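Local coordinates for long form salivary protein D7L1 (Anopheles stephensi, PDB 3NHI) that binds and sequesters cysteinyl leukotrienes and thromboxane A2 analogues, thereby modulating the host response while female mosquitoes feed on blood, at residues A[67-72]-A[110-115]; A[254-259]-A[275-280]; A[261-266]-A[281-286]. All blocks are in the same frame, centred on the assembly; numbering follows the deposited sequence.

Contact 1 lies on the opposite side of the chain's centre from contacts 2 and 3; its centre is about 37 Å from either of theirs. Contacts 2 and 3 adjoin, their centres about 7 Å apart, and both hold helix 251-266 to the chain that follows it: the loop before helix 280-288 in contact 2, that helix itself in contact 3. Contact 3 is buried and wholly apolar where it touches, contact 1 partly buried and carried by one aromatic ring, contact 2 a surface meeting mediated partly by water. A salt bridge from K275 of contact 2 to E286 of contact 3 joins the neighbouring pair.

Contact 1: A[67-72]-A[110-115]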
ATOM      1  N   ASN A  67       2.645   4.242  21.479  1.00  9.80           N
ATOM      2  CA  ASN A  67       4.106   4.228  21.514  1.00  9.42           C
ATOM      3  C   ASN A  67       4.616   2.910  22.098  1.00  9.10           C
ATOM      4  O   ASN A  67       5.380   2.883  23.060  1.00 10.26           O
ATOM      5  CB  ASN A  67       4.668   5.443  22.274  1.00  9.85           C
ATOM      6  CG  ASN A  67       6.188   5.514  22.217  1.00  9.71           C
ATOM      7  OD1 ASN A  67       6.806   5.123  21.217  1.00  9.74           O
ATOM      8  ND2 ASN A  67       6.800   5.998  23.293  1.00 11.11           N
ATOM      9  N   ALA A  68       4.177   1.811  21.496  1.00  8.80           N
ATOM     10  CA  ALA A  68       4.430   0.487  22.046  1.00  8.41           C
ATOM     11  C   ALA A  68       4.676  -0.522  20.936  1.00  7.94           C
ATOM     12  O   ALA A  68       4.048  -0.451  19.879  1.00  7.77           O
ATOM     13  CB  ALA A  68       3.248   0.036  22.904  1.00  9.27           C
ATOM     14  N   PHE A  69       5.594  -1.453  21.197  1.00  7.82           N
ATOM     15  CA  PHE A  69       5.713  -2.675  20.414  1.00  8.06           C
ATOM     16  C   PHE A  69       4.588  -3.612  20.832  1.00  8.60           C
ATOM     17  O   PHE A  69       4.342  -3.825  22.024  1.00 10.89           O
ATOM     18  CB  PHE A  69       7.081  -3.332  20.635  1.00  7.73           C
ATOM     19  CG  PHE A  69       8.225  -2.583  20.001  1.00  7.69           C
ATOM     20  CD1 PHE A  69       8.430  -2.635  18.626  1.00  8.12           C
ATOM     21  CD2 PHE A  69       9.103  -1.836  20.778  1.00  8.38           C
ATOM     22  CE1 PHE A  69       9.482  -1.946  18.027  1.00  8.28           C
ATOM     23  CE2 PHE A  69      10.167  -1.154  20.192  1.00  8.47           C
ATOM     24  CZ  PHE A  69      10.353  -1.207  18.813  1.00  8.19           C
ATOM     25  N   LYS A  70       3.885  -4.142  19.843  1.00  8.62           N
ATOM     26  CA  LYS A  70       2.694  -4.937  20.085  1.00  8.45           C
ATOM     27  C   LYS A  70       3.003  -6.423  19.958  1.00  8.47           C
ATOM     28  O   LYS A  70       2.662  -7.079  18.960  1.00  8.19           O
ATOM     29  CB  LYS A  70       1.586  -4.493  19.129  1.00  8.39           C
ATOM     30  CG  LYS A  70       1.242  -3.005  19.252  1.00  9.21           C
ATOM     31  CD  LYS A  70       0.632  -2.678  20.612  1.00 11.16           C
ATOM     32  CE  LYS A  70      -0.766  -3.265  20.731  1.00 12.13           C
ATOM     33  NZ  LYS A  70      -1.375  -3.021  22.072  1.00 13.33           N
ATOM     34  N   SER A  71       3.645  -6.962  20.989  1.00  8.10           N
ATOM     35  CA  SER A  71       4.177  -8.328  20.963  1.00  8.17           C
ATOM     36  C   SER A  71       3.129  -9.389  20.634  1.00  7.57           C
ATOM     37  O   SER A  71       3.418 -10.351  19.918  1.00  6.80           O
ATOM     38  CB  SER A  71       4.857  -8.674  22.296  1.00  8.61           C
ATOM     39  OG  SER A  71       3.923  -8.787  23.367  1.00 11.38           O
ATOM     40  N   ASP A  72       1.912  -9.215  21.139  1.00  7.18           N
ATOM     41  CA  ASP A  72       0.897 -10.247  20.976  1.00  7.21           C
ATOM     42  C   ASP A  72       0.334 -10.332  19.562  1.00  7.01           C
ATOM     43  O   ASP A  72      -0.341 -11.301  19.213  1.00  7.79           O
ATOM     44  CB  ASP A  72      -0.231 -10.084  22.003  1.00  7.06           C
ATOM     45  CG  ASP A  72       0.187 -10.456  23.428  1.00  8.05           C
ATOM     46  OD1 ASP A  72       1.351 -10.828  23.687  1.00  8.71           O
ATOM     47  OD2 ASP A  72      -0.685 -10.360  24.306  1.00  8.29           O
ATOM     48  N   VAL A 110      15.311   6.707  15.601  1.00  8.03           N
ATOM     49  CA  VAL A 110      16.505   6.059  16.139  1.00  8.91           C
ATOM     50  C   VAL A 110      16.191   5.165  17.343  1.00  8.84           C
ATOM     51  O   VAL A 110      16.790   4.094  17.485  1.00  8.85           O
ATOM     52  CB  VAL A 110      17.662   7.064  16.432  1.00  9.11           C
ATOM     53  CG1 VAL A 110      17.356   7.956  17.638  1.00 10.83           C
ATOM     54  CG2 VAL A 110      18.981   6.325  16.625  1.00 10.47           C
ATOM     55  N   ASP A 111      15.241   5.584  18.179  1.00  8.96           N
ATOM     56  CA  ASP A 111      14.874   4.782  19.348  1.00  8.96           C
ATOM     57  C   ASP A 111      14.255   3.454  18.920  1.00  8.38           C
ATOM     58  O   ASP A 111      14.590   2.403  19.474  1.00  8.46           O
ATOM     59  CB  ASP A 111      13.938   5.548  20.298  1.00  8.99           C
ATOM     60  CG  ASP A 111      14.684   6.511  21.212  1.00 10.79           C
ATOM     61  OD1 ASP A 111      15.930   6.454  21.272  1.00 11.77           O
ATOM     62  OD2 ASP A 111      14.008   7.304  21.895  1.00 11.40           O
ATOM     63  N   LEU A 112      13.388   3.489  17.912  1.00  8.07           N
ATOM     64  CA  LEU A 112      12.778   2.254  17.423  1.00  7.47           C
ATOM     65  C   LEU A 112      13.788   1.371  16.698  1.00  7.49           C
ATOM     66  O   LEU A 112      13.800   0.166  16.897  1.00  7.09           O
ATOM     67  CB  LEU A 112      11.553   2.553  16.554  1.00  7.79           C
ATOM     68  CG  LEU A 112      10.425   3.311  17.259  1.00  8.53           C
ATOM     69  CD1 LEU A 112       9.289   3.490  16.303  1.00  9.92           C
ATOM     70  CD2 LEU A 112       9.948   2.584  18.518  1.00  9.21           C
ATOM     71  N   TYR A 113      14.638   1.974  15.874  1.00  6.85           N
ATOM     72  CA  TYR A 113      15.723   1.245  15.227  1.00  7.17           C
ATOM     73  C   TYR A 113      16.623   0.550  16.247  1.00  7.58           C
ATOM     74  O   TYR A 113      16.905  -0.645  16.113  1.00  7.29           O
ATOM     75  CB  TYR A 113      16.535   2.193  14.354  1.00  7.59           C
ATOM     76  CG  TYR A 113      17.756   1.579  13.699  1.00  7.55           C
ATOM     77  CD1 TYR A 113      17.670   1.014  12.426  1.00  9.26           C
ATOM     78  CD2 TYR A 113      18.998   1.583  14.338  1.00  9.07           C
ATOM     79  CE1 TYR A 113      18.786   0.471  11.798  1.00  9.31           C
ATOM     80  CE2 TYR A 113      20.127   1.036  13.718  1.00  8.78           C
ATOM     81  CZ  TYR A 113      20.010   0.487  12.449  1.00  9.10           C
ATOM     82  OH  TYR A 113      21.118  -0.058  11.833  1.00 10.85           O
ATOM     83  N   ASN A 114      17.071   1.288  17.260  1.00  7.87           N
ATOM     84  CA  ASN A 114      17.969   0.713  18.256  1.00  8.17           C
ATOM     85  C   ASN A 114      17.308  -0.440  19.006  1.00  8.02           C
ATOM     86  O   ASN A 114      17.950  -1.451  19.280  1.00  8.07           O
ATOM     87  CB  ASN A 114      18.462   1.781  19.244  1.00  8.88           C
ATOM     88  CG  ASN A 114      19.474   2.738  18.628  1.00  9.35           C
ATOM     89  OD1 ASN A 114      20.107   2.436  17.615  1.00 10.90           O
ATOM     90  ND2 ASN A 114      19.649   3.892  19.263  1.00 11.58           N
ATOM     91  N   ALA A 115      16.031  -0.284  19.343  1.00  7.66           N
ATOM     92  CA  ALA A 115      15.306  -1.333  20.056  1.00  7.74           C
ATOM     93  C   ALA A 115      15.068  -2.554  19.180  1.00  7.34           C
ATOM     94  O   ALA A 115      15.214  -3.692  19.641  1.00  7.66           O
ATOM     95  CB  ALA A 115      13.979  -0.799  20.589  1.00  7.70           C
TER
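A single ring spans this contact: F69, on the two-residue strand 68-69, reaches helix 109-130 although its CA stays 9.1 Å from that of L112, the nearest pair of CA atoms across the two segments. The outer end of the ring does the touching. CZ lies 3.8 Å from CD2 of L112, and CE2 lies 3.8 Å from CB of A115, so the phenyl tip meets two residues one helical turn apart. Both approach the ring obliquely. L112 and F69 point in opposing directions and slide past each other, one leucine methyl beside the ring tip. With CG placed anti to its carbonyl carbon (chi1 -60°), L112 brings that methyl forward even though its CB does not aim straight at the strand. A115 suits its place because a lone methyl group leaves room for the broad ring against the helix.

No hydrogen bond joins the segments; the contact is purely apolar, and L99 of helix 89-101 and A102 add to the surroundings of F69. The side chain of F69 is about 8 Å from the bound hydroxyeicosatetraenoic acid. Nearby, the N67 amide is held by Y62 OH and the carbonyl of K105. N67, with phi and psi both positive, belongs with A68 to a G1 beta bulge opposite D63. The bulged hairpin of strands 62-63 and 68-69 is thus packed against a helix of the all-helical, odorant-binding-protein-like fold.

Contact 2: A[254-259]-A[275-280]; sequences FKNAFD and KVYENP. With SO4 (sulfate ion), chain D.
Two first torsions bring N256 and Y277 together: N256 has CG anti to the carbonyl carbon (chi1 -66°), while Y277 has CG anti to the backbone N (chi1 -175°), which extends its ring toward helix 251-266. N279 is the N-cap of helix 280-288, its OD1 accepting from K282 N, and the loop leading to it comes back to helix 251-266. P280 follows the cap at the first turn of helix 280-288, where a residue without an N-H costs little and a fixed phi fits the helix.

N256 is the residue that both loop side chains meet. Its OD1 lies 3.4 Å from CG of P280, a van der Waals approach to the ring carbon; the polar partner of OD1 is Q252 NE2, one turn earlier on the helix. The phenol oxygen OH of Y277 comes within 3.8 Å of N256 CB, with the amide and phenol planes 34° apart. Tyrosine serves well here, as its ring also meets F260 and V283 while its hydroxyl binds a water.

On another side of the helix, K255 is extended and its NZ donates to O3 (2.8 Å) and O1 of a sulfate ion, probably from the crystallisation liquor, which R177 and Y178 also hold. Between helix and loop, the water, in the plane of the Y277 ring at its edge, donates to N256 O at 2.8 Å and bonds Y277 OH at 3.0 Å.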
ATOM      1  N   PHE A 254      -7.510  15.129 -12.319  1.00  6.70           N
ATOM      2  CA  PHE A 254      -7.884  13.958 -11.544  1.00  5.76           C
ATOM      3  C   PHE A 254      -7.777  12.676 -12.376  1.00  5.88           C
ATOM      4  O   PHE A 254      -7.244  11.675 -11.894  1.00  5.43           O
ATOM      5  CB  PHE A 254      -9.283  14.073 -10.933  1.00  6.37           C
ATOM      6  CG  PHE A 254      -9.726  12.806 -10.277  1.00  5.73           C
ATOM      7  CD1 PHE A 254      -9.017  12.300  -9.195  1.00  5.32           C
ATOM      8  CD2 PHE A 254     -10.805  12.080 -10.761  1.00  5.86           C
ATOM      9  CE1 PHE A 254      -9.383  11.103  -8.600  1.00  6.59           C
ATOM     10  CE2 PHE A 254     -11.175  10.874 -10.154  1.00  6.71           C
ATOM     11  CZ  PHE A 254     -10.461  10.392  -9.076  1.00  6.71           C
ATOM     12  N   LYS A 255      -8.264  12.711 -13.613  1.00  5.77           N
ATOM     13  CA  LYS A 255      -8.178  11.541 -14.475  1.00  6.50           C
ATOM     14  C   LYS A 255      -6.720  11.127 -14.619  1.00  6.03           C
ATOM     15  O   LYS A 255      -6.394   9.958 -14.507  1.00  6.00           O
ATOM     16  CB  LYS A 255      -8.795  11.817 -15.847  1.00  7.30           C
ATOM     17  CG  LYS A 255     -10.290  12.056 -15.816  1.00  9.35           C
ATOM     18  CD  LYS A 255     -10.822  12.300 -17.219  1.00 13.00           C
ATOM     19  CE  LYS A 255     -12.308  12.577 -17.192  1.00 15.29           C
ATOM     20  NZ  LYS A 255     -12.821  12.840 -18.564  1.00 16.79           N
ATOM     21  N   ASN A 256      -5.837  12.103 -14.825  1.00  6.26           N
ATOM     22  CA  ASN A 256      -4.418  11.788 -14.997  1.00  6.10           C
ATOM     23  C   ASN A 256      -3.809  11.207 -13.718  1.00  6.01           C
ATOM     24  O   ASN A 256      -3.031  10.254 -13.778  1.00  6.26           O
ATOM     25  CB  ASN A 256      -3.646  13.023 -15.474  1.00  6.73           C
ATOM     26  CG  ASN A 256      -4.053  13.456 -16.873  1.00  7.51           C
ATOM     27  OD1 ASN A 256      -4.638  12.684 -17.630  1.00  8.94           O
ATOM     28  ND2 ASN A 256      -3.727  14.694 -17.222  1.00  9.31           N
ATOM     29  N   ALA A 257      -4.182  11.773 -12.573  1.00  5.58           N
ATOM     30  CA  ALA A 257      -3.688  11.309 -11.272  1.00  5.14           C
ATOM     31  C   ALA A 257      -4.185   9.904 -10.945  1.00  4.72           C
ATOM     32  O   ALA A 257      -3.419   9.055 -10.493  1.00  4.89           O
ATOM     33  CB  ALA A 257      -4.105  12.280 -10.181  1.00  5.18           C
ATOM     34  N   PHE A 258      -5.465   9.663 -11.207  1.00  5.15           N
ATOM     35  CA  PHE A 258      -6.109   8.384 -10.908  1.00  4.90           C
ATOM     36  C   PHE A 258      -5.606   7.299 -11.864  1.00  4.95           C
ATOM     37  O   PHE A 258      -5.375   6.155 -11.439  1.00  4.72           O
ATOM     38  CB  PHE A 258      -7.615   8.591 -11.042  1.00  4.60           C
ATOM     39  CG  PHE A 258      -8.490   7.584 -10.334  1.00  5.37           C
ATOM     40  CD1 PHE A 258      -8.416   7.351  -8.955  1.00  5.20           C
ATOM     41  CD2 PHE A 258      -9.487   6.959 -11.064  1.00  4.85           C
ATOM     42  CE1 PHE A 258      -9.317   6.458  -8.327  1.00  5.12           C
ATOM     43  CE2 PHE A 258     -10.380   6.079 -10.464  1.00  5.23           C
ATOM     44  CZ  PHE A 258     -10.306   5.829  -9.087  1.00  5.41           C
ATOM     45  N   ASP A 259      -5.410   7.649 -13.138  1.00  5.21           N
ATOM     46  CA  ASP A 259      -4.854   6.715 -14.118  1.00  5.21           C
ATOM     47  C   ASP A 259      -3.417   6.349 -13.754  1.00  4.97           C
ATOM     48  O   ASP A 259      -3.029   5.181 -13.844  1.00  4.75           O
ATOM     49  CB  ASP A 259      -4.867   7.305 -15.540  1.00  5.36           C
ATOM     50  CG  ASP A 259      -6.264   7.491 -16.113  1.00  6.86           C
ATOM     51  OD1 ASP A 259      -7.244   6.948 -15.565  1.00  6.55           O
ATOM     52  OD2 ASP A 259      -6.366   8.164 -17.164  1.00  7.89           O
ATOM     53  N   LYS A 275      11.685   5.251 -12.109  1.00 22.64           N
ATOM     54  CA  LYS A 275      10.692   5.895 -12.964  1.00 22.08           C
ATOM     55  C   LYS A 275       9.892   6.968 -12.231  1.00 21.04           C
ATOM     56  O   LYS A 275       9.555   6.821 -11.052  1.00 21.13           O
ATOM     57  CB  LYS A 275       9.734   4.863 -13.562  1.00 22.39           C
ATOM     58  CG  LYS A 275      10.364   3.967 -14.614  1.00 24.27           C
ATOM     59  CD  LYS A 275       9.347   3.501 -15.638  1.00 26.62           C
ATOM     60  CE  LYS A 275       9.957   2.460 -16.557  1.00 28.82           C
ATOM     61  NZ  LYS A 275       9.237   2.347 -17.853  1.00 30.41           N
ATOM     62  N   VAL A 276       9.601   8.053 -12.944  1.00 19.72           N
ATOM     63  CA  VAL A 276       8.695   9.096 -12.469  1.00 18.31           C
ATOM     64  C   VAL A 276       7.570   9.304 -13.480  1.00 16.96           C
ATOM     65  O   VAL A 276       7.579   8.712 -14.559  1.00 17.38           O
ATOM     66  CB  VAL A 276       9.419  10.439 -12.230  1.00 18.80           C
ATOM     67  CG1 VAL A 276      10.363  10.342 -11.041  1.00 19.38           C
ATOM     68  CG2 VAL A 276      10.163  10.892 -13.489  1.00 18.81           C
ATOM     69  N   TYR A 277       6.601  10.146 -13.132  1.00 15.22           N
ATOM     70  CA  TYR A 277       5.515  10.452 -14.046  1.00 13.49           C
ATOM     71  C   TYR A 277       6.029  11.115 -15.313  1.00 13.01           C
ATOM     72  O   TYR A 277       6.847  12.044 -15.262  1.00 12.82           O
ATOM     73  CB  TYR A 277       4.485  11.356 -13.385  1.00 13.11           C
ATOM     74  CG  TYR A 277       3.270  11.603 -14.244  1.00 11.74           C
ATOM     75  CD1 TYR A 277       2.391  10.562 -14.549  1.00 10.15           C
ATOM     76  CD2 TYR A 277       3.009  12.871 -14.774  1.00 10.55           C
ATOM     77  CE1 TYR A 277       1.275  10.777 -15.337  1.00 10.00           C
ATOM     78  CE2 TYR A 277       1.884  13.099 -15.563  1.00 10.46           C
ATOM     79  CZ  TYR A 277       1.027  12.040 -15.840  1.00  9.73           C
ATOM     80  OH  TYR A 277      -0.084  12.248 -16.608  1.00 12.68           O
ATOM     81  N   GLU A 278       5.539  10.636 -16.449  1.00 12.01           N
ATOM     82  CA  GLU A 278       5.889  11.223 -17.733  1.00 12.00           C
ATOM     83  C   GLU A 278       4.706  12.017 -18.281  1.00 11.18           C
ATOM     84  O   GLU A 278       4.690  13.242 -18.206  1.00 11.36           O
ATOM     85  CB  GLU A 278       6.381  10.143 -18.698  1.00 12.58           C
ATOM     86  CG  GLU A 278       7.628   9.429 -18.195  1.00 15.06           C
ATOM     87  CD  GLU A 278       8.316   8.611 -19.263  1.00 19.32           C
ATOM     88  OE1 GLU A 278       7.966   8.760 -20.451  1.00 20.91           O
ATOM     89  OE2 GLU A 278       9.215   7.815 -18.915  1.00 21.41           O
ATOM     90  N   ASN A 279       3.704  11.315 -18.806  1.00 10.59           N
ATOM     91  CA  ASN A 279       2.487  11.948 -19.312  1.00  9.97           C
ATOM     92  C   ASN A 279       1.392  10.887 -19.447  1.00  9.34           C
ATOM     93  O   ASN A 279       1.677   9.697 -19.282  1.00  9.45           O
ATOM     94  CB  ASN A 279       2.755  12.672 -20.650  1.00  9.47           C
ATOM     95  CG  ASN A 279       3.449  11.797 -21.659  1.00  9.84           C
ATOM     96  OD1 ASN A 279       2.961  10.719 -22.011  1.00  9.99           O
ATOM     97  ND2 ASN A 279       4.596  12.263 -22.143  1.00 10.08           N
ATOM     98  N   PRO A 280       0.138  11.304 -19.733  1.00  9.42           N
ATOM     99  CA  PRO A 280      -0.949  10.317 -19.753  1.00  9.61           C
ATOM    100  C   PRO A 280      -0.783   9.221 -20.808  1.00  9.85           C
ATOM    101  O   PRO A 280      -1.146   8.076 -20.562  1.00  9.58           O
ATOM    102  CB  PRO A 280      -2.187  11.169 -20.033  1.00  9.98           C
ATOM    103  CG  PRO A 280      -1.840  12.508 -19.499  1.00 10.27           C
ATOM    104  CD  PRO A 280      -0.386  12.680 -19.827  1.00  9.86           C
TER
HETATM  105  S   SO4 D 299     -13.554   9.976 -20.277  1.00 40.78           S
HETATM  106  O1  SO4 D 299     -14.559  10.798 -19.612  1.00 41.39           O
HETATM  107  O2  SO4 D 299     -13.719   8.586 -19.875  1.00 40.67           O
HETATM  108  O3  SO4 D 299     -12.219  10.436 -19.902  1.00 40.65           O
HETATM  109  O4  SO4 D 299     -13.720  10.091 -21.723  1.00 40.86           O
HETATM  110  O   HOH W   1      -1.767   9.772 -16.280  1.00 11.52           O

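Contact 3: A[261-266]-A[281-286]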
ATOM      1  N   HIS A 261      -2.160   6.353 -10.745  1.00  4.82           N
ATOM      2  CA  HIS A 261      -2.253   5.443  -9.611  1.00  4.36           C
ATOM      3  C   HIS A 261      -2.758   4.062 -10.036  1.00  4.48           C
ATOM      4  O   HIS A 261      -2.323   3.053  -9.468  1.00  5.58           O
ATOM      5  CB  HIS A 261      -3.065   6.021  -8.452  1.00  4.58           C
ATOM      6  CG  HIS A 261      -2.681   5.461  -7.112  1.00  3.90           C
ATOM      7  ND1 HIS A 261      -2.985   6.107  -5.934  1.00  4.60           N
ATOM      8  CD2 HIS A 261      -1.999   4.342  -6.759  1.00  5.30           C
ATOM      9  CE1 HIS A 261      -2.533   5.399  -4.912  1.00  5.57           C
ATOM     10  NE2 HIS A 261      -1.928   4.324  -5.384  1.00  5.52           N
ATOM     11  N   GLU A 262      -3.621   3.984 -11.048  1.00  4.72           N
ATOM     12  CA  GLU A 262      -3.961   2.649 -11.551  1.00  4.53           C
ATOM     13  C   GLU A 262      -2.697   1.864 -11.938  1.00  4.87           C
ATOM     14  O   GLU A 262      -2.502   0.722 -11.497  1.00  4.72           O
ATOM     15  CB  GLU A 262      -4.951   2.662 -12.717  1.00  4.86           C
ATOM     16  CG  GLU A 262      -5.249   1.217 -13.089  1.00  5.12           C
ATOM     17  CD  GLU A 262      -6.262   0.999 -14.187  1.00  6.42           C
ATOM     18  OE1 GLU A 262      -6.703   1.970 -14.839  1.00  7.58           O
ATOM     19  OE2 GLU A 262      -6.596  -0.183 -14.411  1.00  5.99           O
ATOM     20  N   LEU A 263      -1.834   2.495 -12.732  1.00  5.01           N
ATOM     21  CA  LEU A 263      -0.576   1.870 -13.110  1.00  5.36           C
ATOM     22  C   LEU A 263       0.256   1.465 -11.899  1.00  5.47           C
ATOM     23  O   LEU A 263       0.721   0.328 -11.803  1.00  5.95           O
ATOM     24  CB  LEU A 263       0.229   2.808 -14.015  1.00  5.30           C
ATOM     25  CG  LEU A 263       1.652   2.372 -14.365  1.00  6.01           C
ATOM     26  CD1 LEU A 263       1.699   0.975 -15.017  1.00  7.84           C
ATOM     27  CD2 LEU A 263       2.256   3.422 -15.260  1.00  6.78           C
ATOM     28  N   ARG A 264       0.432   2.403 -10.976  1.00  5.39           N
ATOM     29  CA  ARG A 264       1.230   2.159  -9.783  1.00  6.08           C
ATOM     30  C   ARG A 264       0.625   1.063  -8.909  1.00  6.37           C
ATOM     31  O   ARG A 264       1.357   0.333  -8.232  1.00  6.89           O
ATOM     32  CB  ARG A 264       1.407   3.459  -8.998  1.00  6.19           C
ATOM     33  CG  ARG A 264       2.300   4.444  -9.737  1.00  7.67           C
ATOM     34  CD  ARG A 264       2.675   5.653  -8.923  1.00 13.95           C
ATOM     35  NE  ARG A 264       1.556   6.556  -8.710  1.00 14.91           N
ATOM     36  CZ  ARG A 264       0.907   6.732  -7.555  1.00 13.62           C
ATOM     37  NH1 ARG A 264       1.212   6.054  -6.459  1.00 16.71           N
ATOM     38  NH2 ARG A 264      -0.083   7.598  -7.507  1.00 11.08           N
ATOM     39  N   SER A 265      -0.701   0.931  -8.929  1.00  6.40           N
ATOM     40  CA  SER A 265      -1.369  -0.086  -8.123  1.00  6.30           C
ATOM     41  C   SER A 265      -1.211  -1.473  -8.729  1.00  6.74           C
ATOM     42  O   SER A 265      -1.431  -2.462  -8.033  1.00  6.66           O
ATOM     43  CB  SER A 265      -2.854   0.249  -7.925  1.00  6.33           C
ATOM     44  OG  SER A 265      -3.650  -0.108  -9.051  1.00  6.10           O
ATOM     45  N   ALA A 266      -0.855  -1.540 -10.014  1.00  7.20           N
ATOM     46  CA  ALA A 266      -0.545  -2.816 -10.666  1.00  8.11           C
ATOM     47  C   ALA A 266       0.901  -3.219 -10.418  1.00  9.36           C
ATOM     48  O   ALA A 266       1.194  -4.404 -10.259  1.00 12.91           O
ATOM     49  CB  ALA A 266      -0.845  -2.750 -12.169  1.00  7.78           C
ATOM     50  N   GLU A 281      -0.215   9.553 -21.961  1.00 10.02           N
ATOM     51  CA  GLU A 281      -0.036   8.565 -23.029  1.00 11.22           C
ATOM     52  C   GLU A 281       0.971   7.482 -22.638  1.00 10.98           C
ATOM     53  O   GLU A 281       0.763   6.297 -22.917  1.00 11.07           O
ATOM     54  CB  GLU A 281       0.373   9.255 -24.336  1.00 11.76           C
ATOM     55  CG  GLU A 281      -0.711  10.151 -24.943  1.00 15.73           C
ATOM     56  CD  GLU A 281      -1.077  11.362 -24.074  1.00 19.15           C
ATOM     57  OE1 GLU A 281      -0.174  11.998 -23.471  1.00 19.48           O
ATOM     58  OE2 GLU A 281      -2.289  11.668 -23.990  1.00 23.25           O
ATOM     59  N   LYS A 282       2.048   7.883 -21.964  1.00 11.17           N
ATOM     60  CA  LYS A 282       3.037   6.923 -21.478  1.00 11.51           C
ATOM     61  C   LYS A 282       2.425   5.983 -20.437  1.00 10.98           C
ATOM     62  O   LYS A 282       2.677   4.774 -20.456  1.00 11.23           O
ATOM     63  CB  LYS A 282       4.265   7.647 -20.904  1.00 11.91           C
ATOM     64  CG  LYS A 282       5.396   6.728 -20.446  1.00 15.19           C
ATOM     65  CD  LYS A 282       6.101   6.058 -21.635  1.00 18.08           C
ATOM     66  CE  LYS A 282       7.414   5.396 -21.221  1.00 21.26           C
ATOM     67  NZ  LYS A 282       7.242   4.456 -20.083  1.00 22.75           N
ATOM     68  N   VAL A 283       1.619   6.542 -19.537  1.00  9.94           N
ATOM     69  CA  VAL A 283       0.923   5.743 -18.529  1.00  9.54           C
ATOM     70  C   VAL A 283       0.059   4.666 -19.196  1.00  9.32           C
ATOM     71  O   VAL A 283       0.115   3.490 -18.818  1.00  8.94           O
ATOM     72  CB  VAL A 283       0.075   6.635 -17.582  1.00  9.30           C
ATOM     73  CG1 VAL A 283      -0.834   5.783 -16.693  1.00  9.87           C
ATOM     74  CG2 VAL A 283       0.975   7.492 -16.728  1.00  9.79           C
ATOM     75  N   LYS A 284      -0.715   5.063 -20.198  1.00  9.75           N
ATOM     76  CA  LYS A 284      -1.562   4.123 -20.920  1.00 10.43           C
ATOM     77  C   LYS A 284      -0.757   3.008 -21.591  1.00 10.55           C
ATOM     78  O   LYS A 284      -1.120   1.838 -21.498  1.00 10.03           O
ATOM     79  CB  LYS A 284      -2.451   4.860 -21.915  1.00 11.10           C
ATOM     80  CG  LYS A 284      -3.504   5.725 -21.234  1.00 14.95           C
ATOM     81  CD  LYS A 284      -4.450   6.362 -22.234  1.00 19.36           C
ATOM     82  CE  LYS A 284      -5.472   7.256 -21.548  1.00 22.02           C
ATOM     83  NZ  LYS A 284      -4.863   8.516 -21.045  1.00 24.50           N
ATOM     84  N   GLU A 285       0.358   3.364 -22.227  1.00 10.75           N
ATOM     85  CA  GLU A 285       1.226   2.355 -22.845  1.00 11.69           C
ATOM     86  C   GLU A 285       1.778   1.365 -21.824  1.00 10.98           C
ATOM     87  O   GLU A 285       1.787   0.156 -22.062  1.00 11.00           O
ATOM     88  CB  GLU A 285       2.351   3.016 -23.655  1.00 12.37           C
ATOM     89  CG  GLU A 285       1.864   3.698 -24.935  1.00 15.81           C
ATOM     90  CD  GLU A 285       1.043   2.767 -25.833  1.00 19.12           C
ATOM     91  OE1 GLU A 285      -0.105   3.125 -26.170  1.00 22.14           O
ATOM     92  OE2 GLU A 285       1.540   1.677 -26.188  1.00 21.92           O
ATOM     93  N   GLU A 286       2.213   1.868 -20.672  1.00 10.41           N
ATOM     94  CA  GLU A 286       2.704   1.002 -19.602  1.00 10.64           C
ATOM     95  C   GLU A 286       1.613   0.081 -19.049  1.00  9.95           C
ATOM     96  O   GLU A 286       1.882  -1.079 -18.722  1.00  9.92           O
ATOM     97  CB  GLU A 286       3.311   1.849 -18.487  1.00 11.08           C
ATOM     98  CG  GLU A 286       4.637   2.495 -18.859  1.00 14.23           C
ATOM     99  CD  GLU A 286       5.817   1.646 -18.445  1.00 19.78           C
ATOM    100  OE1 GLU A 286       6.703   2.185 -17.746  1.00 22.52           O
ATOM    101  OE2 GLU A 286       5.849   0.440 -18.789  1.00 20.45           O
TER
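This is a buried, apolar helix-to-helix contact, in which L263 near the C-terminal part of helix 251-266 packs on V283 and E286 of helix 280-288. The backbones come close, with 6.8 Å between CA of L263 and CA of V283. L263 directs its branched end at the second helix, CG lying anti to the backbone N (chi1 173°). Its CD2 rests 3.7 Å from CB of E286 and its CD1 3.9 Å from the same atom, so both methyls face the root of the glutamate. CG1 of V283 lies 4.1 Å from CB of L263 and equally far from its CD2, the methyl that also meets E286. Leucine fits because its forked end can reach two residues three apart on the facing helix; the small side chain of valine is consistent with the short CA spacing.

The two helices are consecutive and lie in the C-terminal part of an all-helical protein of the PBP/GOBP family. M287 extends the apolar surface on helix 280-288, touching both L263 and E262.

E286 plays a double role: its CB belongs to the apolar contact, while the chain, bent at chi2 (-93°), turns its carboxylate away. There OE1 pairs with K275 and forms a salt bridge of 3.3 Å with NZ of K282. Within helix 251-266, S265 OG donates back to the carbonyl O of E262 at 2.8 Å, at a C=O...donor angle of 121°.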